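Side-chain contacts in putative isohexenylglutaconyl-CoA hydratase (PDB 4ZU2), which probably hydrates isohexenylglutaconyl-CoA, a coenzyme A thioester of bacterial citronellate breakdown, as a trimeric member of the crotonase (enoyl-CoA hydratase/isomerase) family: residues P151-V154 with R155-L159; R175-R179 with L180-H184; Q195-E198 with E199-Q203; R206-P209 with N210-A213. All coordinates share one frame; numbering follows the deposited sequence.

Contact 1 of 4, residues P151-V154 with R155-L159; sequences PFVV and RRIGL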
ATOM      1  N   PRO A 151      -3.707   4.137 -12.552  1.00 18.54           N
ATOM      2  CA  PRO A 151      -4.189   3.068 -11.673  1.00 20.29           C
ATOM      3  C   PRO A 151      -3.158   1.973 -11.420  1.00 18.61           C
ATOM      4  O   PRO A 151      -3.133   1.395 -10.360  1.00 10.84           O
ATOM      5  CB  PRO A 151      -5.397   2.523 -12.440  1.00 17.92           C
ATOM      6  CG  PRO A 151      -5.289   3.011 -13.780  1.00 13.27           C
ATOM      7  CD  PRO A 151      -4.544   4.276 -13.742  1.00 14.64           C
ATOM      8  N   PHE A 152      -2.272   1.726 -12.378  1.00 21.05           N
ATOM      9  CA  PHE A 152      -1.306   0.687 -12.199  1.00 16.69           C
ATOM     10  C   PHE A 152      -0.116   1.155 -11.302  1.00 17.57           C
ATOM     11  O   PHE A 152       0.484   0.367 -10.578  1.00 12.97           O
ATOM     12  CB  PHE A 152      -0.870   0.105 -13.539  1.00 12.74           C
ATOM     13  CG  PHE A 152      -1.987  -0.574 -14.316  1.00 15.54           C
ATOM     14  CD1 PHE A 152      -2.437  -1.837 -13.953  1.00 16.54           C
ATOM     15  CD2 PHE A 152      -2.549   0.047 -15.436  1.00 12.03           C
ATOM     16  CE1 PHE A 152      -3.432  -2.458 -14.678  1.00 13.37           C
ATOM     17  CE2 PHE A 152      -3.556  -0.535 -16.134  1.00 13.12           C
ATOM     18  CZ  PHE A 152      -4.008  -1.794 -15.769  1.00 16.19           C
ATOM     19  N   VAL A 153       0.177   2.438 -11.307  1.00 14.88           N
ATOM     20  CA  VAL A 153       1.249   2.931 -10.474  1.00 19.88           C
ATOM     21  C   VAL A 153       0.771   3.095  -9.021  1.00 20.77           C
ATOM     22  O   VAL A 153       1.531   2.849  -8.093  1.00 22.05           O
ATOM     23  CB  VAL A 153       1.883   4.249 -11.004  1.00 19.18           C
ATOM     24  CG1 VAL A 153       0.897   5.401 -10.968  1.00 22.57           C
ATOM     25  CG2 VAL A 153       3.145   4.618 -10.185  1.00 14.84           C
ATOM     26  N   VAL A 154      -0.459   3.541  -8.827  1.00 17.50           N
ATOM     27  CA  VAL A 154      -1.020   3.619  -7.473  1.00 19.74           C
ATOM     28  C   VAL A 154      -1.087   2.192  -6.904  1.00 21.55           C
ATOM     29  O   VAL A 154      -0.685   1.948  -5.777  1.00 15.39           O
ATOM     30  CB  VAL A 154      -2.421   4.261  -7.496  1.00 18.61           C
ATOM     31  CG1 VAL A 154      -3.073   4.213  -6.103  1.00 20.44           C
ATOM     32  CG2 VAL A 154      -2.331   5.658  -8.059  1.00 11.21           C
ATOM     33  N   ARG A 155      -1.522   1.229  -7.720  1.00 26.45           N
ATOM     34  CA  ARG A 155      -1.489  -0.180  -7.306  1.00 21.35           C
ATOM     35  C   ARG A 155      -0.046  -0.641  -7.028  1.00 22.74           C
ATOM     36  O   ARG A 155       0.193  -1.427  -6.119  1.00 15.32           O
ATOM     37  CB  ARG A 155      -2.167  -1.072  -8.352  1.00 29.10           C
ATOM     38  CG  ARG A 155      -3.674  -1.086  -8.199  1.00 29.81           C
ATOM     39  CD  ARG A 155      -4.463  -1.409  -9.448  1.00 36.36           C
ATOM     40  NE  ARG A 155      -5.744  -0.703  -9.317  1.00 35.27           N
ATOM     41  CZ  ARG A 155      -6.942  -1.241  -9.460  1.00 32.99           C
ATOM     42  NH1 ARG A 155      -7.083  -2.519  -9.811  1.00 37.78           N
ATOM     43  NH2 ARG A 155      -8.017  -0.485  -9.266  1.00 35.15           N
ATOM     44  N   ARG A 156       0.913  -0.100  -7.768  1.00 18.73           N
ATOM     45  CA  ARG A 156       2.273  -0.589  -7.714  1.00 16.87           C
ATOM     46  C   ARG A 156       2.978  -0.213  -6.394  1.00 21.64           C
ATOM     47  O   ARG A 156       3.454  -1.083  -5.688  1.00 22.98           O
ATOM     48  CB  ARG A 156       3.086  -0.085  -8.906  1.00 19.11           C
ATOM     49  CG  ARG A 156       4.479  -0.715  -8.965  1.00 18.02           C
ATOM     50  CD  ARG A 156       4.399  -2.170  -9.283  1.00 16.20           C
ATOM     51  NE  ARG A 156       5.697  -2.749  -9.570  1.00 21.17           N
ATOM     52  CZ  ARG A 156       5.872  -3.948 -10.092  1.00 20.73           C
ATOM     53  NH1 ARG A 156       4.829  -4.705 -10.364  1.00 20.92           N
ATOM     54  NH2 ARG A 156       7.092  -4.412 -10.297  1.00 21.60           N
ATOM     55  N   ILE A 157       2.951   1.064  -6.051  1.00 25.43           N
ATOM     56  CA  ILE A 157       3.748   1.624  -4.971  1.00 26.42           C
ATOM     57  C   ILE A 157       2.929   2.447  -3.978  1.00 23.57           C
ATOM     58  O   ILE A 157       3.481   2.956  -3.009  1.00 20.35           O
ATOM     59  CB  ILE A 157       4.855   2.559  -5.564  1.00 17.67           C
ATOM     60  CG1 ILE A 157       4.230   3.738  -6.295  1.00 18.21           C
ATOM     61  CG2 ILE A 157       5.769   1.802  -6.510  1.00 14.50           C
ATOM     62  CD1 ILE A 157       5.247   4.647  -6.965  1.00 24.65           C
ATOM     63  N   GLY A 158       1.634   2.629  -4.260  1.00 25.40           N
ATOM     64  CA  GLY A 158       0.724   3.369  -3.405  1.00 22.40           C
ATOM     65  C   GLY A 158       0.530   4.825  -3.812  1.00 24.47           C
ATOM     66  O   GLY A 158       1.401   5.424  -4.444  1.00 25.46           O
ATOM     67  N   LEU A 159      -0.623   5.401  -3.452  1.00 23.11           N
ATOM     68  CA  LEU A 159      -0.917   6.792  -3.766  1.00 22.44           C
ATOM     69  C   LEU A 159       0.210   7.751  -3.343  1.00 21.53           C
ATOM     70  O   LEU A 159       0.500   8.753  -4.016  1.00 15.37           O
ATOM     71  CB  LEU A 159      -2.207   7.210  -3.093  1.00 18.33           C
ATOM     72  CG  LEU A 159      -2.651   8.667  -3.280  1.00 19.82           C
ATOM     73  CD1 LEU A 159      -3.093   8.932  -4.740  1.00 16.88           C
ATOM     74  CD2 LEU A 159      -3.802   8.992  -2.352  1.00 20.35           C
TER
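V153 and I157, one helical turn apart, meet obliquely through V153 CG2 and I157 CD1, 3.8 Å from each other. I157 CG1 sits between its own backbone N and carbonyl carbon (chi1 63°), a rotation that brings it to 3.4 Å from V153 O and sends CD1 on to the valine methyl. A looser apolar contact joins V154 CG1 to L159 CB at 4.3 Å, across G158 to the first residue of helix 159-168. V153 and V154 pack on A162 of that helix, and I157 on L165.

The polar contacts are mainly backbone ones. R155 N bonds to P151 O and I157 N to V153 O, the latter at 3.1 Å, whereas both bonds from R156 N, to F152 O and V153 O, are weak. The R155 side chain passes close by P151 O, CD 3.2 Å from it, before NH2 bonds S222 O of the second subunit. R156 bends at chi2 (68°) and leaves the contact: NH1 hydrogen-bonds S124 O and NE hydrogen-bonds L182 O.

The turn closes with G158 N on V154 O, 2.9 Å. G158 has positive phi, at backbone angles where a CB would jam against the carbonyl of I157, and is also the N-cap of the next helix. This is a glycine-broken junction of two consecutive helices, 149-157 and 159-168, at a subunit interface of the crotonase trimer.

Contact 2 of 4, residues R175-R179 with L180-H184; sequences REALR and LGLVH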
ATOM      1  N   ARG A 175      18.197   2.082  -7.544  1.00 32.47           N
ATOM      2  CA  ARG A 175      18.332   1.819  -6.116  1.00 30.03           C
ATOM      3  C   ARG A 175      17.106   2.459  -5.477  1.00 24.58           C
ATOM      4  O   ARG A 175      16.504   1.893  -4.598  1.00 25.61           O
ATOM      5  CB  ARG A 175      19.634   2.391  -5.504  1.00 31.22           C
ATOM      6  CG  ARG A 175      21.002   1.910  -6.098  1.00 76.56           C
ATOM      7  CD  ARG A 175      21.466   0.494  -5.623  1.00 56.13           C
ATOM      8  NE  ARG A 175      22.930   0.352  -5.624  1.00 50.57           N
ATOM      9  CZ  ARG A 175      23.629  -0.740  -5.977  1.00 36.93           C
ATOM     10  NH1 ARG A 175      23.050  -1.857  -6.388  1.00 18.09           N
ATOM     11  NH2 ARG A 175      24.964  -0.686  -5.944  1.00 44.05           N
ATOM     12  N   GLU A 176      16.735   3.633  -5.965  1.00 23.53           N
ATOM     13  CA  GLU A 176      15.533   4.304  -5.529  1.00 28.49           C
ATOM     14  C   GLU A 176      14.275   3.502  -5.869  1.00 27.94           C
ATOM     15  O   GLU A 176      13.276   3.596  -5.141  1.00 30.68           O
ATOM     16  CB  GLU A 176      15.447   5.689  -6.166  1.00 32.78           C
ATOM     17  CG  GLU A 176      14.113   6.382  -5.971  1.00 35.57           C
ATOM     18  CD  GLU A 176      14.164   7.596  -5.113  1.00 38.10           C
ATOM     19  OE1 GLU A 176      13.900   7.460  -3.907  1.00 45.11           O
ATOM     20  OE2 GLU A 176      14.427   8.689  -5.634  1.00 35.86           O
ATOM     21  N   ALA A 177      14.304   2.716  -6.947  1.00 22.85           N
ATOM     22  CA  ALA A 177      13.076   2.069  -7.398  1.00 22.24           C
ATOM     23  C   ALA A 177      12.801   0.840  -6.573  1.00 29.01           C
ATOM     24  O   ALA A 177      11.667   0.430  -6.437  1.00 30.11           O
ATOM     25  CB  ALA A 177      13.122   1.729  -8.843  1.00 12.53           C
ATOM     26  N   LEU A 178      13.867   0.259  -6.037  1.00 32.60           N
ATOM     27  CA  LEU A 178      13.794  -0.778  -5.028  1.00 32.84           C
ATOM     28  C   LEU A 178      13.273  -0.222  -3.697  1.00 34.47           C
ATOM     29  O   LEU A 178      12.475  -0.858  -2.998  1.00 34.20           O
ATOM     30  CB  LEU A 178      15.193  -1.354  -4.847  1.00 33.80           C
ATOM     31  CG  LEU A 178      15.415  -2.714  -4.186  1.00 33.72           C
ATOM     32  CD1 LEU A 178      16.111  -2.512  -2.861  1.00 32.81           C
ATOM     33  CD2 LEU A 178      14.123  -3.502  -4.037  1.00 29.08           C
ATOM     34  N   ARG A 179      13.707   0.980  -3.349  1.00 38.12           N
ATOM     35  CA  ARG A 179      13.352   1.554  -2.056  1.00 36.38           C
ATOM     36  C   ARG A 179      11.859   1.871  -1.992  1.00 35.02           C
ATOM     37  O   ARG A 179      11.211   1.638  -0.959  1.00 31.80           O
ATOM     38  CB  ARG A 179      14.174   2.816  -1.778  1.00 36.42           C
ATOM     39  CG  ARG A 179      13.840   3.443  -0.431  1.00 35.08           C
ATOM     40  CD  ARG A 179      14.647   4.665  -0.125  1.00 39.54           C
ATOM     41  NE  ARG A 179      14.278   5.800  -0.963  1.00 47.49           N
ATOM     42  CZ  ARG A 179      13.252   6.611  -0.721  1.00 57.40           C
ATOM     43  NH1 ARG A 179      12.466   6.414   0.336  1.00 59.62           N
ATOM     44  NH2 ARG A 179      12.995   7.616  -1.551  1.00 59.83           N
ATOM     45  N   LEU A 180      11.335   2.388  -3.114  1.00 36.42           N
ATOM     46  CA  LEU A 180       9.926   2.806  -3.266  1.00 31.16           C
ATOM     47  C   LEU A 180       8.992   1.642  -3.540  1.00 30.90           C
ATOM     48  O   LEU A 180       7.785   1.836  -3.632  1.00 33.73           O
ATOM     49  CB  LEU A 180       9.778   3.840  -4.411  1.00 29.24           C
ATOM     50  CG  LEU A 180      10.458   5.191  -4.262  1.00 28.98           C
ATOM     51  CD1 LEU A 180      10.436   6.030  -5.551  1.00 36.12           C
ATOM     52  CD2 LEU A 180       9.810   5.953  -3.172  1.00 32.50           C
ATOM     53  N   GLY A 181       9.534   0.434  -3.674  1.00 30.95           N
ATOM     54  CA  GLY A 181       8.715  -0.747  -3.914  1.00 24.44           C
ATOM     55  C   GLY A 181       8.274  -0.902  -5.366  1.00 28.00           C
ATOM     56  O   GLY A 181       7.324  -1.642  -5.689  1.00 22.52           O
ATOM     57  N   LEU A 182       8.977  -0.221  -6.263  1.00 27.19           N
ATOM     58  CA  LEU A 182       8.595  -0.211  -7.678  1.00 25.75           C
ATOM     59  C   LEU A 182       9.095  -1.464  -8.364  1.00 22.60           C
ATOM     60  O   LEU A 182       8.454  -2.032  -9.265  1.00 19.59           O
ATOM     61  CB  LEU A 182       9.181   1.034  -8.364  1.00 21.65           C
ATOM     62  CG  LEU A 182       8.847   1.153  -9.847  1.00 26.98           C
ATOM     63  CD1 LEU A 182       7.388   0.826 -10.127  1.00 27.99           C
ATOM     64  CD2 LEU A 182       9.168   2.584 -10.339  1.00 44.92           C
ATOM     65  N   VAL A 183      10.280  -1.885  -7.939  1.00 24.47           N
ATOM     66  CA  VAL A 183      10.878  -3.122  -8.420  1.00 20.20           C
ATOM     67  C   VAL A 183      11.286  -3.948  -7.190  1.00 17.90           C
ATOM     68  O   VAL A 183      11.347  -3.419  -6.055  1.00 17.94           O
ATOM     69  CB  VAL A 183      12.093  -2.820  -9.333  1.00 28.53           C
ATOM     70  CG1 VAL A 183      11.675  -1.891 -10.497  1.00 23.27           C
ATOM     71  CG2 VAL A 183      13.266  -2.203  -8.509  1.00 29.08           C
ATOM     72  N   HIS A 184      11.544  -5.231  -7.417  1.00 23.48           N
ATOM     73  CA  HIS A 184      11.798  -6.203  -6.350  1.00 21.74           C
ATOM     74  C   HIS A 184      13.284  -6.451  -6.071  1.00 25.80           C
ATOM     75  O   HIS A 184      13.626  -6.871  -4.984  1.00 26.10           O
ATOM     76  CB  HIS A 184      11.158  -7.540  -6.717  1.00 29.19           C
ATOM     77  CG  HIS A 184       9.664  -7.508  -6.823  1.00 32.05           C
ATOM     78  ND1 HIS A 184       9.012  -7.322  -8.016  1.00 24.94           N
ATOM     79  CD2 HIS A 184       8.700  -7.669  -5.880  1.00 33.74           C
ATOM     80  CE1 HIS A 184       7.704  -7.354  -7.808  1.00 33.25           C
ATOM     81  NE2 HIS A 184       7.491  -7.573  -6.527  1.00 34.71           N
TER
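A177 O takes two backbone donors from the departing chain. L182 N meets it nearly head-on at 2.8 Å, and V183 N comes from above the carbonyl plane at 3.1 Å. E176 O accepts L180 N at 3.1 Å, and L178 O accepts G181 N at 3.3 Å, again from above its plane.

E176 OE1 receives R179 NH2 in a salt bridge, nearly along its C-O axis, at an unusually short 2.5 Å whose exact value is doubtful. The R179 chain runs straight to CD and bends at chi3 (70°), bringing the guanidinium back to E176. L180 lies against this pair, its CD1 3.7 Å from E176 CG and its CD2 over one face of the guanidinium. H184 turns away from the helix; its ND1 bonds A127 N and its NE2 bonds T160 O of the third subunit.

Apolar atoms close the inner side, where A177 CB touches both L182 CB and V183 CG2, the latter at 3.9 Å. With G181 at positive phi and the bonds L182 N to A177 O (6→1) and G181 N to L178 O (5→2), this is a Schellman motif, ending helix 174-179 and leading the chain into strand 185-187.

Contact 3 of 4, residues Q195-E198 with E199-Q203; sequences QRLE and ETLEQ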
ATOM      1  N   GLN A 195      21.853 -13.277 -12.992  1.00 36.64           N
ATOM      2  CA  GLN A 195      21.886 -14.370 -12.043  1.00 34.37           C
ATOM      3  C   GLN A 195      20.597 -14.286 -11.308  1.00 32.48           C
ATOM      4  O   GLN A 195      19.920 -15.281 -11.165  1.00 36.90           O
ATOM      5  CB  GLN A 195      23.100 -14.346 -11.087  1.00 34.24           C
ATOM      6  CG  GLN A 195      23.215 -13.203 -10.067  1.00 41.76           C
ATOM      7  CD  GLN A 195      22.516 -13.435  -8.689  1.00 59.03           C
ATOM      8  OE1 GLN A 195      22.320 -14.570  -8.253  1.00 61.91           O
ATOM      9  NE2 GLN A 195      22.172 -12.338  -7.999  1.00 51.79           N
ATOM     10  N   ARG A 196      20.230 -13.077 -10.907  1.00 29.47           N
ATOM     11  CA  ARG A 196      18.941 -12.850 -10.268  1.00 27.49           C
ATOM     12  C   ARG A 196      17.805 -13.369 -11.122  1.00 25.60           C
ATOM     13  O   ARG A 196      16.851 -13.927 -10.602  1.00 28.20           O
ATOM     14  CB  ARG A 196      18.708 -11.380  -9.974  1.00 27.43           C
ATOM     15  CG  ARG A 196      17.383 -11.138  -9.279  1.00 33.99           C
ATOM     16  CD  ARG A 196      17.418 -11.706  -7.871  1.00 32.45           C
ATOM     17  NE  ARG A 196      18.395 -10.995  -7.060  1.00 34.52           N
ATOM     18  CZ  ARG A 196      18.732 -11.322  -5.811  1.00 47.16           C
ATOM     19  NH1 ARG A 196      18.171 -12.373  -5.196  1.00 44.89           N
ATOM     20  NH2 ARG A 196      19.623 -10.582  -5.158  1.00 50.77           N
ATOM     21  N   LEU A 197      17.901 -13.174 -12.423  1.00 30.01           N
ATOM     22  CA  LEU A 197      16.824 -13.596 -13.306  1.00 37.04           C
ATOM     23  C   LEU A 197      16.692 -15.099 -13.276  1.00 40.30           C
ATOM     24  O   LEU A 197      15.597 -15.628 -13.097  1.00 39.52           O
ATOM     25  CB  LEU A 197      17.052 -13.149 -14.741  1.00 29.69           C
ATOM     26  CG  LEU A 197      16.047 -13.681 -15.779  1.00 33.78           C
ATOM     27  CD1 LEU A 197      14.637 -13.248 -15.433  1.00 37.94           C
ATOM     28  CD2 LEU A 197      16.393 -13.196 -17.197  1.00 32.70           C
ATOM     29  N   GLU A 198      17.805 -15.788 -13.504  1.00 37.87           N
ATOM     30  CA  GLU A 198      17.787 -17.234 -13.494  1.00 38.83           C
ATOM     31  C   GLU A 198      17.461 -17.779 -12.074  1.00 23.70           C
ATOM     32  O   GLU A 198      16.927 -18.874 -11.939  1.00 28.56           O
ATOM     33  CB  GLU A 198      19.109 -17.793 -14.040  1.00 40.30           C
ATOM     34  CG  GLU A 198      19.200 -19.314 -13.938  1.00 44.29           C
ATOM     35  CD  GLU A 198      17.969 -20.036 -14.508  1.00 48.78           C
ATOM     36  OE1 GLU A 198      17.642 -19.796 -15.702  1.00 46.33           O
ATOM     37  OE2 GLU A 198      17.333 -20.844 -13.756  1.00 50.60           O
ATOM     38  N   GLU A 199      17.801 -17.043 -11.020  1.00 21.81           N
ATOM     39  CA  GLU A 199      17.423 -17.485  -9.683  1.00 33.28           C
ATOM     40  C   GLU A 199      15.888 -17.500  -9.586  1.00 34.44           C
ATOM     41  O   GLU A 199      15.281 -18.534  -9.283  1.00 31.94           O
ATOM     42  CB  GLU A 199      18.020 -16.586  -8.627  1.00 40.42           C
ATOM     43  CG  GLU A 199      17.659 -17.005  -7.229  1.00 55.81           C
ATOM     44  CD  GLU A 199      17.957 -18.477  -6.945  1.00 66.69           C
ATOM     45  OE1 GLU A 199      18.954 -19.009  -7.509  1.00 70.50           O
ATOM     46  OE2 GLU A 199      17.196 -19.093  -6.150  1.00 64.43           O
ATOM     47  N   THR A 200      15.287 -16.353  -9.916  1.00 33.57           N
ATOM     48  CA  THR A 200      13.833 -16.163  -9.943  1.00 28.13           C
ATOM     49  C   THR A 200      13.182 -17.275 -10.747  1.00 26.84           C
ATOM     50  O   THR A 200      12.220 -17.884 -10.318  1.00 29.38           O
ATOM     51  CB  THR A 200      13.480 -14.837 -10.598  1.00 26.35           C
ATOM     52  OG1 THR A 200      13.995 -13.753  -9.808  1.00 21.70           O
ATOM     53  CG2 THR A 200      11.957 -14.675 -10.781  1.00 30.70           C
ATOM     54  N   LEU A 201      13.746 -17.572 -11.895  1.00 28.38           N
ATOM     55  CA  LEU A 201      13.168 -18.576 -12.769  1.00 28.24           C
ATOM     56  C   LEU A 201      13.262 -19.974 -12.184  1.00 29.39           C
ATOM     57  O   LEU A 201      12.428 -20.813 -12.478  1.00 34.23           O
ATOM     58  CB  LEU A 201      13.813 -18.539 -14.145  1.00 21.05           C
ATOM     59  CG  LEU A 201      13.413 -17.354 -15.039  1.00 32.35           C
ATOM     60  CD1 LEU A 201      14.203 -17.400 -16.361  1.00 30.79           C
ATOM     61  CD2 LEU A 201      11.886 -17.314 -15.332  1.00 33.09           C
ATOM     62  N   GLU A 202      14.254 -20.236 -11.353  1.00 26.66           N
ATOM     63  CA  GLU A 202      14.342 -21.570 -10.798  1.00 32.43           C
ATOM     64  C   GLU A 202      13.369 -21.648  -9.614  1.00 31.96           C
ATOM     65  O   GLU A 202      12.776 -22.677  -9.385  1.00 31.36           O
ATOM     66  CB  GLU A 202      15.775 -21.953 -10.440  1.00 36.80           C
ATOM     67  CG  GLU A 202      15.961 -23.454 -10.476  1.00 49.51           C
ATOM     68  CD  GLU A 202      16.057 -24.026 -11.871  1.00 55.65           C
ATOM     69  OE1 GLU A 202      16.686 -23.369 -12.728  1.00 56.83           O
ATOM     70  OE2 GLU A 202      15.477 -25.121 -12.104  1.00 56.92           O
ATOM     71  N   GLN A 203      13.167 -20.541  -8.899  1.00 30.28           N
ATOM     72  CA  GLN A 203      12.121 -20.506  -7.875  1.00 31.50           C
ATOM     73  C   GLN A 203      10.750 -20.778  -8.459  1.00 34.52           C
ATOM     74  O   GLN A 203       9.917 -21.451  -7.857  1.00 36.85           O
ATOM     75  CB  GLN A 203      12.093 -19.163  -7.185  1.00 30.11           C
ATOM     76  CG  GLN A 203      13.361 -18.891  -6.431  1.00 31.92           C
ATOM     77  CD  GLN A 203      13.363 -17.524  -5.788  1.00 34.36           C
ATOM     78  OE1 GLN A 203      13.227 -16.503  -6.453  1.00 34.32           O
ATOM     79  NE2 GLN A 203      13.494 -17.503  -4.481  1.00 36.97           N
TER
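T200 and R196 are joined twice through one acceptor, R196 O, which takes T200 N and T200 OG1, each at 3.0 Å and from opposite faces of the carbonyl plane. The T200 hydroxyl lies beside its own backbone N (chi1 -64°), which turns it back toward the preceding turn and gives this buried side chain a partner within the helix.

E198 can be followed outward. Its CB lies 3.4 Å from E199 N, and CG, anti to the E198 backbone N, is 4.0 Å from that same nitrogen. A bend at chi2 (50°) then carries the carboxylate along the helix toward E202, with CD 4.0 Å from E202 OE1. At the tip, OE2 is 3.8 Å from E202 CB and 2.8 Å from E202 OE1. The two side chains run alongside each other, their carboxylate planes 39° apart. Two acceptors this close would repel if both were charged, so a raised proton affinity is possible; E202 OE2 has a long, weak ion pair with R206.

On the buried side L197 and L201 also lie side by side, CG to CD1 4.2 Å, and both touch R19. L197 further packs on V106 and L108, while R196 and T200 pack on F185 and I128. The contact is typical of an amphipathic helix: 190-205 lays its apolar side on the central mixed sheet of the crotonase fold and carries its glutamates on the exposed side.

Contact 4 of 4, residues R206-P209 with N210-A213; sequences RCAP and NANA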
ATOM      1  N   ARG A 206       9.563 -24.541  -9.367  1.00 27.27           N
ATOM      2  CA  ARG A 206       9.015 -25.284  -8.239  1.00 28.01           C
ATOM      3  C   ARG A 206       7.480 -25.231  -8.271  1.00 34.20           C
ATOM      4  O   ARG A 206       6.811 -26.122  -7.769  1.00 36.64           O
ATOM      5  CB  ARG A 206       9.416 -24.660  -6.881  1.00 32.72           C
ATOM      6  CG  ARG A 206      10.868 -24.407  -6.578  1.00 37.54           C
ATOM      7  CD  ARG A 206      11.669 -25.665  -6.726  1.00 49.21           C
ATOM      8  NE  ARG A 206      13.096 -25.440  -6.488  1.00 55.35           N
ATOM      9  CZ  ARG A 206      14.008 -25.231  -7.445  1.00 55.46           C
ATOM     10  NH1 ARG A 206      13.653 -25.223  -8.747  1.00 52.71           N
ATOM     11  NH2 ARG A 206      15.288 -25.030  -7.096  1.00 50.70           N
ATOM     12  N   CYS A 207       6.943 -24.161  -8.860  1.00 34.21           N
ATOM     13  CA  CYS A 207       5.546 -23.772  -8.713  1.00 32.73           C
ATOM     14  C   CYS A 207       4.697 -24.219  -9.890  1.00 30.49           C
ATOM     15  O   CYS A 207       5.038 -23.980 -11.053  1.00 30.26           O
ATOM     16  CB  CYS A 207       5.467 -22.244  -8.527  1.00 31.46           C
ATOM     17  SG  CYS A 207       6.332 -21.627  -7.022  1.00 22.12           S
ATOM     18  N   ALA A 208       3.588 -24.892  -9.598  1.00 26.58           N
ATOM     19  CA  ALA A 208       2.697 -25.408 -10.664  1.00 25.91           C
ATOM     20  C   ALA A 208       1.996 -24.280 -11.444  1.00 31.27           C
ATOM     21  O   ALA A 208       1.673 -23.226 -10.882  1.00 36.16           O
ATOM     22  CB  ALA A 208       1.638 -26.359 -10.062  1.00 22.87           C
ATOM     23  N   PRO A 209       1.728 -24.503 -12.732  1.00 29.18           N
ATOM     24  CA  PRO A 209       1.144 -23.443 -13.560  1.00 29.87           C
ATOM     25  C   PRO A 209      -0.365 -23.155 -13.378  1.00 29.92           C
ATOM     26  O   PRO A 209      -0.781 -22.005 -13.436  1.00 26.32           O
ATOM     27  CB  PRO A 209       1.435 -23.914 -14.991  1.00 25.05           C
ATOM     28  CG  PRO A 209       1.755 -25.368 -14.890  1.00 22.41           C
ATOM     29  CD  PRO A 209       2.351 -25.567 -13.543  1.00 28.10           C
ATOM     30  N   ASN A 210      -1.188 -24.166 -13.192  1.00 31.55           N
ATOM     31  CA  ASN A 210      -2.585 -23.888 -12.899  1.00 29.61           C
ATOM     32  C   ASN A 210      -2.759 -23.295 -11.507  1.00 28.38           C
ATOM     33  O   ASN A 210      -3.614 -22.432 -11.318  1.00 33.53           O
ATOM     34  CB  ASN A 210      -3.457 -25.113 -13.086  1.00 27.59           C
ATOM     35  CG  ASN A 210      -3.413 -25.631 -14.487  1.00 28.24           C
ATOM     36  OD1 ASN A 210      -4.179 -25.201 -15.354  1.00 34.26           O
ATOM     37  ND2 ASN A 210      -2.496 -26.539 -14.735  1.00 29.80           N
ATOM     38  N   ALA A 211      -1.924 -23.709 -10.557  1.00 23.48           N
ATOM     39  CA  ALA A 211      -1.978 -23.152  -9.205  1.00 20.84           C
ATOM     40  C   ALA A 211      -1.605 -21.699  -9.227  1.00 25.29           C
ATOM     41  O   ALA A 211      -2.290 -20.879  -8.611  1.00 29.45           O
ATOM     42  CB  ALA A 211      -1.027 -23.914  -8.208  1.00 22.45           C
ATOM     43  N   ASN A 212      -0.488 -21.381  -9.894  1.00 25.22           N
ATOM     44  CA  ASN A 212      -0.026 -19.997  -9.987  1.00 21.11           C
ATOM     45  C   ASN A 212      -1.118 -19.122 -10.632  1.00 19.44           C
ATOM     46  O   ASN A 212      -1.468 -18.065 -10.117  1.00 15.19           O
ATOM     47  CB  ASN A 212       1.279 -19.902 -10.798  1.00 19.33           C
ATOM     48  CG  ASN A 212       2.515 -19.756  -9.933  1.00 26.11           C
ATOM     49  OD1 ASN A 212       2.456 -19.829  -8.694  1.00 29.32           O
ATOM     50  ND2 ASN A 212       3.657 -19.518 -10.584  1.00 27.06           N
ATOM     51  N   ALA A 213      -1.668 -19.607 -11.740  1.00 19.61           N
ATOM     52  CA  ALA A 213      -2.678 -18.877 -12.478  1.00 24.99           C
ATOM     53  C   ALA A 213      -3.904 -18.516 -11.597  1.00 26.53           C
ATOM     54  O   ALA A 213      -4.243 -17.347 -11.454  1.00 25.35           O
ATOM     55  CB  ALA A 213      -3.088 -19.683 -13.680  1.00 22.50           C
TER
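C207 and N212 meet across the start of helix 209-221, C207 CB lying 3.9 Å from both N212 OD1 and N212 ND2. The amide end of N212 is buried and has its polar partners across the subunit boundary: OD1 bonds T140 OG1 and ND2 bonds L167 O, both of the third subunit. C207 packs on the same T140, so the cysteine and the asparagine share a neighbour there.

Two backbone bonds set up the first turn. N212 N reaches A208 O at 3.0 Å, and A213 N reaches P209 O at 3.1 Å from above the carbonyl plane. A208 is the N-cap residue and P209 opens the helix, a position that suits proline because no backbone NH is required of it there. This helix start follows the loop that leaves helix 190-205, and it packs against a neighbouring subunit of the crotonase trimer.

One apolar pair and two CB-to-carbonyl contacts complete the turn. A208 CB touches A211 CB at 4.1 Å, and both alanines pack on G143 of the third subunit. N212 CB comes within 3.3 Å of A208 O, and A213 CB lies at the same distance from P209 O.

The N210 CB points away from residues 206-209; with CG beside the backbone N (chi1 -60°), ND2 bonds E246 OE2. The same glutamate also touches the A208 and P209 side chains.

Overall arrangement
All four contacts are local and run in series along the chain; none nests in or crosses another. Contact 1 closes the end of helix 149-157 where helix 159-168 begins. Contact 2 closes the turn after helix 174-179 and meets contact 1, R156 bonding to L182 and I157 CG2 packing on residues 180-182; their centres are about 13 Å apart. Strand 185-187, an edge of the six-stranded mixed sheet, leads to helix 190-205, which packs on that sheet and holds contact 3. Contact 4 follows at the start of helix 209-221, centre about 16 Å from that of contact 3. Residues of contacts 1, 2 and 4 bond to the third subunit; contact 3 brings only Q203 near it.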